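Local coordinates for lovastatin nonaketide synthase, polyketide synthase component (Aspergillus terreus, PDB 7CPX), which builds the nonaketide dihydromonacolin L, the precursor of lovastatin, from nine malonyl-CoA units in concert with the enoyl reductase partner LovC, at residues Pro965-Arg977 against Phe1033-Asp1047. The protein carries 2 engineered substitutions. Sequence-based numbering, arbitrary orientation.
Sequences PLSFQWLNFVRPR and FDDEDSLVELNLTAD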
ATOM      1  N   PRO A 965      -1.537 -11.083  -1.276  1.00 80.29           N
ATOM      2  CA  PRO A 965      -2.549 -11.886  -0.575  1.00 80.29           C
ATOM      3  C   PRO A 965      -2.566 -11.632   0.918  1.00 80.29           C
ATOM      4  O   PRO A 965      -3.577 -11.917   1.570  1.00 80.29           O
ATOM      5  CB  PRO A 965      -2.142 -13.330  -0.895  1.00 80.29           C
ATOM      6  CG  PRO A 965      -1.300 -13.232  -2.121  1.00 80.29           C
ATOM      7  CD  PRO A 965      -0.583 -11.925  -2.015  1.00 80.29           C
ATOM      8  N   LEU A 966      -1.473 -11.114   1.480  1.00 79.92           N
ATOM      9  CA  LEU A 966      -1.408 -10.792   2.897  1.00 79.92           C
ATOM     10  C   LEU A 966      -1.590  -9.308   3.185  1.00 79.92           C
ATOM     11  O   LEU A 966      -1.945  -8.953   4.313  1.00 79.92           O
ATOM     12  CB  LEU A 966      -0.070 -11.250   3.489  1.00 79.92           C
ATOM     13  CG  LEU A 966       0.089 -12.749   3.759  1.00 79.92           C
ATOM     14  CD1 LEU A 966      -0.933 -13.223   4.779  1.00 79.92           C
ATOM     15  CD2 LEU A 966      -0.022 -13.558   2.476  1.00 79.92           C
ATOM     16  N   SER A 967      -1.357  -8.442   2.202  1.00 78.65           N
ATOM     17  CA  SER A 967      -1.531  -7.007   2.370  1.00 78.65           C
ATOM     18  C   SER A 967      -2.214  -6.442   1.136  1.00 78.65           C
ATOM     19  O   SER A 967      -1.842  -6.768   0.007  1.00 78.65           O
ATOM     20  CB  SER A 967      -0.190  -6.303   2.597  1.00 78.65           C
ATOM     21  OG  SER A 967      -0.368  -4.903   2.716  1.00 78.65           O
ATOM     22  N   PHE A 968      -3.208  -5.586   1.360  1.00 76.86           N
ATOM     23  CA  PHE A 968      -4.033  -5.038   0.299  1.00 76.86           C
ATOM     24  C   PHE A 968      -4.198  -3.547   0.530  1.00 76.86           C
ATOM     25  O   PHE A 968      -4.150  -3.076   1.667  1.00 76.86           O
ATOM     26  CB  PHE A 968      -5.416  -5.701   0.266  1.00 76.86           C
ATOM     27  CG  PHE A 968      -5.376  -7.198   0.148  1.00 76.86           C
ATOM     28  CD1 PHE A 968      -5.007  -7.981   1.224  1.00 76.86           C
ATOM     29  CD2 PHE A 968      -5.729  -7.821  -1.034  1.00 76.86           C
ATOM     30  CE1 PHE A 968      -4.973  -9.356   1.121  1.00 76.86           C
ATOM     31  CE2 PHE A 968      -5.701  -9.196  -1.144  1.00 76.86           C
ATOM     32  CZ  PHE A 968      -5.324  -9.965  -0.062  1.00 76.86           C
ATOM     33  N   GLN A 969      -4.413  -2.808  -0.556  1.00 76.67           N
ATOM     34  CA  GLN A 969      -4.697  -1.380  -0.450  1.00 76.67           C
ATOM     35  C   GLN A 969      -5.620  -1.006  -1.605  1.00 76.67           C
ATOM     36  O   GLN A 969      -5.160  -0.805  -2.732  1.00 76.67           O
ATOM     37  CB  GLN A 969      -3.419  -0.553  -0.467  1.00 76.67           C
ATOM     38  CG  GLN A 969      -3.644   0.909  -0.139  1.00 76.67           C
ATOM     39  CD  GLN A 969      -2.349   1.664   0.070  1.00 76.67           C
ATOM     40  OE1 GLN A 969      -1.282   1.215  -0.345  1.00 76.67           O
ATOM     41  NE2 GLN A 969      -2.436   2.817   0.723  1.00 76.67           N
ATOM     42  N   TRP A 970      -6.914  -0.921  -1.318  1.00 77.24           N
ATOM     43  CA  TRP A 970      -7.882  -0.485  -2.312  1.00 77.24           C
ATOM     44  C   TRP A 970      -7.873   1.033  -2.402  1.00 77.24           C
ATOM     45  O   TRP A 970      -8.060   1.726  -1.398  1.00 77.24           O
ATOM     46  CB  TRP A 970      -9.281  -0.981  -1.956  1.00 77.24           C
ATOM     47  CG  TRP A 970      -9.421  -2.460  -2.020  1.00 77.24           C
ATOM     48  CD1 TRP A 970      -9.881  -3.194  -3.070  1.00 77.24           C
ATOM     49  CD2 TRP A 970      -9.100  -3.392  -0.988  1.00 77.24           C
ATOM     50  NE1 TRP A 970      -9.866  -4.528  -2.755  1.00 77.24           N
ATOM     51  CE2 TRP A 970      -9.389  -4.677  -1.480  1.00 77.24           C
ATOM     52  CE3 TRP A 970      -8.594  -3.264   0.306  1.00 77.24           C
ATOM     53  CZ2 TRP A 970      -9.190  -5.825  -0.724  1.00 77.24           C
ATOM     54  CZ3 TRP A 970      -8.397  -4.402   1.053  1.00 77.24           C
ATOM     55  CH2 TRP A 970      -8.694  -5.666   0.538  1.00 77.24           C
ATOM     56  N   LEU A 971      -7.664   1.544  -3.610  1.00 78.88           N
ATOM     57  CA  LEU A 971      -7.549   2.971  -3.864  1.00 78.88           C
ATOM     58  C   LEU A 971      -8.791   3.450  -4.597  1.00 78.88           C
ATOM     59  O   LEU A 971      -9.206   2.836  -5.585  1.00 78.88           O
ATOM     60  CB  LEU A 971      -6.299   3.271  -4.689  1.00 78.88           C
ATOM     61  CG  LEU A 971      -5.020   2.596  -4.194  1.00 78.88           C
ATOM     62  CD1 LEU A 971      -3.910   2.740  -5.212  1.00 78.88           C
ATOM     63  CD2 LEU A 971      -4.598   3.180  -2.862  1.00 78.88           C
ATOM     64  N   ASN A 972      -9.376   4.544  -4.121  1.00 82.26           N
ATOM     65  CA  ASN A 972     -10.570   5.102  -4.729  1.00 82.26           C
ATOM     66  C   ASN A 972     -10.548   6.609  -4.544  1.00 82.26           C
ATOM     67  O   ASN A 972      -9.867   7.134  -3.663  1.00 82.26           O
ATOM     68  CB  ASN A 972     -11.837   4.497  -4.111  1.00 82.26           C
ATOM     69  CG  ASN A 972     -13.105   4.985  -4.775  1.00 82.26           C
ATOM     70  OD1 ASN A 972     -13.063   5.733  -5.751  1.00 82.26           O
ATOM     71  ND2 ASN A 972     -14.246   4.557  -4.251  1.00 82.26           N
ATOM     72  N   PHE A 973     -11.300   7.306  -5.391  1.00 83.63           N
ATOM     73  CA  PHE A 973     -11.468   8.754  -5.295  1.00 83.63           C
ATOM     74  C   PHE A 973     -12.968   9.016  -5.326  1.00 83.63           C
ATOM     75  O   PHE A 973     -13.547   9.269  -6.385  1.00 83.63           O
ATOM     76  CB  PHE A 973     -10.732   9.473  -6.414  1.00 83.63           C
ATOM     77  CG  PHE A 973      -9.251   9.571  -6.198  1.00 83.63           C
ATOM     78  CD1 PHE A 973      -8.452   8.444  -6.270  1.00 83.63           C
ATOM     79  CD2 PHE A 973      -8.657  10.790  -5.928  1.00 83.63           C
ATOM     80  CE1 PHE A 973      -7.089   8.531  -6.076  1.00 83.63           C
ATOM     81  CE2 PHE A 973      -7.295  10.884  -5.731  1.00 83.63           C
ATOM     82  CZ  PHE A 973      -6.509   9.753  -5.805  1.00 83.63           C
ATOM     83  N   VAL A 974     -13.590   8.963  -4.156  1.00 85.42           N
ATOM     84  CA  VAL A 974     -15.042   9.033  -4.055  1.00 85.42           C
ATOM     85  C   VAL A 974     -15.487  10.480  -4.215  1.00 85.42           C
ATOM     86  O   VAL A 974     -15.011  11.370  -3.502  1.00 85.42           O
ATOM     87  CB  VAL A 974     -15.526   8.457  -2.718  1.00 85.42           C
ATOM     88  CG1 VAL A 974     -17.013   8.686  -2.554  1.00 85.42           C
ATOM     89  CG2 VAL A 974     -15.203   6.978  -2.629  1.00 85.42           C
ATOM     90  N   ARG A 975     -16.397  10.715  -5.156  1.00 88.07           N
ATOM     91  CA  ARG A 975     -17.145  11.954  -5.220  1.00 88.07           C
ATOM     92  C   ARG A 975     -18.635  11.636  -5.161  1.00 88.07           C
ATOM     93  O   ARG A 975     -19.076  10.648  -5.759  1.00 88.07           O
ATOM     94  CB  ARG A 975     -16.834  12.751  -6.497  1.00 88.07           C
ATOM     95  CG  ARG A 975     -17.023  11.981  -7.789  1.00 88.07           C
ATOM     96  CD  ARG A 975     -17.243  12.925  -8.959  1.00 88.07           C
ATOM     97  NE  ARG A 975     -16.078  13.754  -9.249  1.00 88.07           N
ATOM     98  CZ  ARG A 975     -15.159  13.470 -10.162  1.00 88.07           C
ATOM     99  NH1 ARG A 975     -15.217  12.363 -10.884  1.00 88.07           N
ATOM    100  NH2 ARG A 975     -14.156  14.322 -10.358  1.00 88.07           N
ATOM    101  N   PRO A 976     -19.433  12.437  -4.451  1.00 88.02           N
ATOM    102  CA  PRO A 976     -20.828  12.036  -4.211  1.00 88.02           C
ATOM    103  C   PRO A 976     -21.626  11.754  -5.473  1.00 88.02           C
ATOM    104  O   PRO A 976     -22.464  10.844  -5.462  1.00 88.02           O
ATOM    105  CB  PRO A 976     -21.401  13.228  -3.435  1.00 88.02           C
ATOM    106  CG  PRO A 976     -20.231  13.813  -2.744  1.00 88.02           C
ATOM    107  CD  PRO A 976     -19.067  13.632  -3.671  1.00 88.02           C
ATOM    108  N   ARG A 977     -21.412  12.495  -6.561  1.00 89.96           N
ATOM    109  CA  ARG A 977     -22.219  12.249  -7.752  1.00 89.96           C
ATOM    110  C   ARG A 977     -21.893  10.900  -8.378  1.00 89.96           C
ATOM    111  O   ARG A 977     -22.766  10.283  -8.999  1.00 89.96           O
ATOM    112  CB  ARG A 977     -22.035  13.373  -8.773  1.00 89.96           C
ATOM    113  CG  ARG A 977     -20.625  13.554  -9.300  1.00 89.96           C
ATOM    114  CD  ARG A 977     -20.642  14.363 -10.587  1.00 89.96           C
ATOM    115  NE  ARG A 977     -19.329  14.890 -10.942  1.00 89.96           N
ATOM    116  CZ  ARG A 977     -18.413  14.228 -11.636  1.00 89.96           C
ATOM    117  NH1 ARG A 977     -18.618  12.987 -12.047  1.00 89.96           N
ATOM    118  NH2 ARG A 977     -17.260  14.824 -11.920  1.00 89.96           N
ATOM    119  N   PHE A1033     -17.249  16.289   2.072  1.00 85.48           N
ATOM    120  CA  PHE A1033     -17.286  16.543   0.638  1.00 85.48           C
ATOM    121  C   PHE A1033     -17.736  17.982   0.419  1.00 85.48           C
ATOM    122  O   PHE A1033     -18.864  18.347   0.763  1.00 85.48           O
ATOM    123  CB  PHE A1033     -18.221  15.565  -0.067  1.00 85.48           C
ATOM    124  CG  PHE A1033     -17.785  14.134   0.031  1.00 85.48           C
ATOM    125  CD1 PHE A1033     -16.819  13.632  -0.819  1.00 85.48           C
ATOM    126  CD2 PHE A1033     -18.345  13.290   0.970  1.00 85.48           C
ATOM    127  CE1 PHE A1033     -16.415  12.318  -0.733  1.00 85.48           C
ATOM    128  CE2 PHE A1033     -17.947  11.973   1.063  1.00 85.48           C
ATOM    129  CZ  PHE A1033     -16.979  11.484   0.210  1.00 85.48           C
ATOM    130  N   ASP A1034     -16.851  18.798  -0.157  1.00 95.68           N
ATOM    131  CA  ASP A1034     -17.197  20.190  -0.418  1.00 95.68           C
ATOM    132  C   ASP A1034     -18.362  20.289  -1.393  1.00 95.68           C
ATOM    133  O   ASP A1034     -19.257  21.125  -1.223  1.00 95.68           O
ATOM    134  CB  ASP A1034     -15.978  20.937  -0.957  1.00 95.68           C
ATOM    135  CG  ASP A1034     -16.228  22.423  -1.120  1.00 95.68           C
ATOM    136  OD1 ASP A1034     -17.306  22.896  -0.705  1.00 95.68           O
ATOM    137  OD2 ASP A1034     -15.344  23.119  -1.662  1.00 95.68           O
ATOM    138  N   ASP A1035     -18.367  19.446  -2.421  1.00 94.95           N
ATOM    139  CA  ASP A1035     -19.423  19.459  -3.422  1.00 94.95           C
ATOM    140  C   ASP A1035     -19.569  18.053  -3.982  1.00 94.95           C
ATOM    141  O   ASP A1035     -18.680  17.211  -3.834  1.00 94.95           O
ATOM    142  CB  ASP A1035     -19.123  20.463  -4.540  1.00 94.95           C
ATOM    143  CG  ASP A1035     -20.287  20.641  -5.495  1.00 94.95           C
ATOM    144  OD1 ASP A1035     -21.348  20.024  -5.263  1.00 94.95           O
ATOM    145  OD2 ASP A1035     -20.142  21.399  -6.477  1.00 94.95           O
ATOM    146  N   GLU A1036     -20.711  17.809  -4.628  1.00 93.94           N
ATOM    147  CA  GLU A1036     -20.985  16.482  -5.162  1.00 93.94           C
ATOM    148  C   GLU A1036     -19.949  16.044  -6.185  1.00 93.94           C
ATOM    149  O   GLU A1036     -19.786  14.839  -6.408  1.00 93.94           O
ATOM    150  CB  GLU A1036     -22.380  16.446  -5.788  1.00 93.94           C
ATOM    151  CG  GLU A1036     -22.540  17.342  -7.002  1.00 93.94           C
ATOM    152  CD  GLU A1036     -23.944  17.300  -7.571  1.00 93.94           C
ATOM    153  OE1 GLU A1036     -24.814  16.644  -6.959  1.00 93.94           O
ATOM    154  OE2 GLU A1036     -24.178  17.919  -8.629  1.00 93.94           O
ATOM    155  N   ASP A1037     -19.252  16.986  -6.817  1.00 94.20           N
ATOM    156  CA  ASP A1037     -18.214  16.667  -7.786  1.00 94.20           C
ATOM    157  C   ASP A1037     -16.819  16.655  -7.177  1.00 94.20           C
ATOM    158  O   ASP A1037     -15.850  16.377  -7.890  1.00 94.20           O
ATOM    159  CB  ASP A1037     -18.256  17.665  -8.949  1.00 94.20           C
ATOM    160  CG  ASP A1037     -18.029  19.094  -8.502  1.00 94.20           C
ATOM    161  OD1 ASP A1037     -17.883  19.323  -7.283  1.00 94.20           O
ATOM    162  OD2 ASP A1037     -17.996  19.991  -9.371  1.00 94.20           O
ATOM    163  N   SER A1038     -16.691  16.946  -5.885  1.00 91.24           N
ATOM    164  CA  SER A1038     -15.384  16.956  -5.246  1.00 91.24           C
ATOM    165  C   SER A1038     -14.891  15.531  -5.035  1.00 91.24           C
ATOM    166  O   SER A1038     -15.636  14.667  -4.562  1.00 91.24           O
ATOM    167  CB  SER A1038     -15.453  17.694  -3.911  1.00 91.24           C
ATOM    168  OG  SER A1038     -16.328  17.038  -3.012  1.00 91.24           O
ATOM    169  N   LEU A1039     -13.633  15.287  -5.387  1.00 86.53           N
ATOM    170  CA  LEU A1039     -13.023  13.974  -5.233  1.00 86.53           C
ATOM    171  C   LEU A1039     -12.268  13.920  -3.912  1.00 86.53           C
ATOM    172  O   LEU A1039     -11.384  14.745  -3.660  1.00 86.53           O
ATOM    173  CB  LEU A1039     -12.077  13.672  -6.393  1.00 86.53           C
ATOM    174  CG  LEU A1039     -12.717  13.314  -7.735  1.00 86.53           C
ATOM    175  CD1 LEU A1039     -11.663  13.297  -8.826  1.00 86.53           C
ATOM    176  CD2 LEU A1039     -13.416  11.967  -7.661  1.00 86.53           C
ATOM    177  N   VAL A1040     -12.620  12.951  -3.075  1.00 82.57           N
ATOM    178  CA  VAL A1040     -11.927  12.685  -1.823  1.00 82.57           C
ATOM    179  C   VAL A1040     -11.290  11.311  -1.945  1.00 82.57           C
ATOM    180  O   VAL A1040     -11.986  10.317  -2.182  1.00 82.57           O
ATOM    181  CB  VAL A1040     -12.878  12.752  -0.619  1.00 82.57           C
ATOM    182  CG1 VAL A1040     -12.142  12.411   0.662  1.00 82.57           C
ATOM    183  CG2 VAL A1040     -13.508  14.130  -0.520  1.00 82.57           C
ATOM    184  N   GLU A1041      -9.971  11.254  -1.799  1.00 81.28           N
ATOM    185  CA  GLU A1041      -9.268   9.989  -1.943  1.00 81.28           C
ATOM    186  C   GLU A1041      -9.468   9.136  -0.700  1.00 81.28           C
ATOM    187  O   GLU A1041      -9.239   9.593   0.422  1.00 81.28           O
ATOM    188  CB  GLU A1041      -7.781  10.231  -2.183  1.00 81.28           C
ATOM    189  CG  GLU A1041      -6.963   8.955  -2.304  1.00 81.28           C
ATOM    190  CD  GLU A1041      -5.532   9.219  -2.721  1.00 81.28           C
ATOM    191  OE1 GLU A1041      -5.240  10.351  -3.157  1.00 81.28           O
ATOM    192  OE2 GLU A1041      -4.698   8.296  -2.612  1.00 81.28           O
ATOM    193  N   LEU A1042      -9.900   7.894  -0.908  1.00 79.80           N
ATOM    194  CA  LEU A1042     -10.030   6.901   0.147  1.00 79.80           C
ATOM    195  C   LEU A1042      -9.142   5.718  -0.201  1.00 79.80           C
ATOM    196  O   LEU A1042      -9.311   5.095  -1.256  1.00 79.80           O
ATOM    197  CB  LEU A1042     -11.483   6.449   0.311  1.00 79.80           C
ATOM    198  CG  LEU A1042     -12.484   7.514   0.754  1.00 79.80           C
ATOM    199  CD1 LEU A1042     -13.860   6.901   0.912  1.00 79.80           C
ATOM    200  CD2 LEU A1042     -12.048   8.163   2.052  1.00 79.80           C
ATOM    201  N   ASN A1043      -8.200   5.412   0.683  1.00 79.56           N
ATOM    202  CA  ASN A1043      -7.292   4.286   0.516  1.00 79.56           C
ATOM    203  C   ASN A1043      -7.493   3.356   1.701  1.00 79.56           C
ATOM    204  O   ASN A1043      -7.089   3.676   2.822  1.00 79.56           O
ATOM    205  CB  ASN A1043      -5.844   4.760   0.419  1.00 79.56           C
ATOM    206  CG  ASN A1043      -5.665   5.878  -0.589  1.00 79.56           C
ATOM    207  OD1 ASN A1043      -4.980   6.863  -0.325  1.00 79.56           O
ATOM    208  ND2 ASN A1043      -6.294   5.733  -1.750  1.00 79.56           N
ATOM    209  N   LEU A1044      -8.139   2.222   1.461  1.00 77.64           N
ATOM    210  CA  LEU A1044      -8.356   1.227   2.506  1.00 77.64           C
ATOM    211  C   LEU A1044      -7.205   0.235   2.454  1.00 77.64           C
ATOM    212  O   LEU A1044      -7.127  -0.595   1.548  1.00 77.64           O
ATOM    213  CB  LEU A1044      -9.701   0.534   2.333  1.00 77.64           C
ATOM    214  CG  LEU A1044      -9.900  -0.717   3.193  1.00 77.64           C
ATOM    215  CD1 LEU A1044      -9.428  -0.486   4.614  1.00 77.64           C
ATOM    216  CD2 LEU A1044     -11.353  -1.138   3.196  1.00 77.64           C
ATOM    217  N   THR A1045      -6.304   0.333   3.426  1.00 77.38           N
ATOM    218  CA  THR A1045      -5.188  -0.591   3.554  1.00 77.38           C
ATOM    219  C   THR A1045      -5.555  -1.651   4.583  1.00 77.38           C
ATOM    220  O   THR A1045      -5.778  -1.331   5.754  1.00 77.38           O
ATOM    221  CB  THR A1045      -3.918   0.147   3.971  1.00 77.38           C
ATOM    222  OG1 THR A1045      -3.643   1.200   3.039  1.00 77.38           O
ATOM    223  CG2 THR A1045      -2.738  -0.808   4.022  1.00 77.38           C
ATOM    224  N   ALA A1046      -5.617  -2.904   4.145  1.00 78.27           N
ATOM    225  CA  ALA A1046      -6.000  -4.025   4.992  1.00 78.27           C
ATOM    226  C   ALA A1046      -4.885  -5.056   4.962  1.00 78.27           C
ATOM    227  O   ALA A1046      -4.547  -5.582   3.898  1.00 78.27           O
ATOM    228  CB  ALA A1046      -7.317  -4.642   4.523  1.00 78.27           C
ATOM    229  N   ASP A1047      -4.325  -5.354   6.128  1.00 80.65           N
ATOM    230  CA  ASP A1047      -3.188  -6.252   6.255  1.00 80.65           C
ATOM    231  C   ASP A1047      -3.574  -7.377   7.199  1.00 80.65           C
ATOM    232  O   ASP A1047      -3.837  -7.133   8.380  1.00 80.65           O
ATOM    233  CB  ASP A1047      -1.972  -5.493   6.776  1.00 80.65           C
ATOM    234  CG  ASP A1047      -1.922  -4.074   6.258  1.00 80.65           C
ATOM    235  OD1 ASP A1047      -1.527  -3.875   5.091  1.00 80.65           O
ATOM    236  OD2 ASP A1047      -2.309  -3.157   7.012  1.00 80.65           O
TER
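The F973 ring lies over the aliphatic stem of E1041, whose CB sits 3.9 Å from the ring centroid in a CH-pi contact, with ring and carboxylate planes turned 33° apart. Both belong to antiparallel strands 967-974 and 1040-1047 in the predicted N-terminal hotdog fold of the dehydratase domain. E1041 runs extended, with CG anti to its backbone N (chi1 178°), and this lays its carboxylate beside CZ of the ring, where OE2 forms a salt bridge with R941 of the second subunit. Eight backbone hydrogen bonds join the strands from F968-A1046 to V974-V1040. W970 and L1044 point the same way, toward helix 995-1012; the indole edge at CZ3 meets A1046 CB at 3.6 Å. Further along this face V974 CG2 touches L1042 CD1, while V974 CG1 reaches F1033 CZ. P976 CG makes an off-centre CH-pi contact with the F1033 ring; the F1033 side chain lies about 7 Å from that of H985, the predicted proton acceptor. Beyond the strands R977 N donates a hydrogen bond to E1036 O, and L1039 CD2 covers one face of the R975 guanidinium. In the plane of that group, R975 NE donates an almost straight hydrogen bond (172°) to D1037 O at 3.0 Å, arriving above the carbonyl plane.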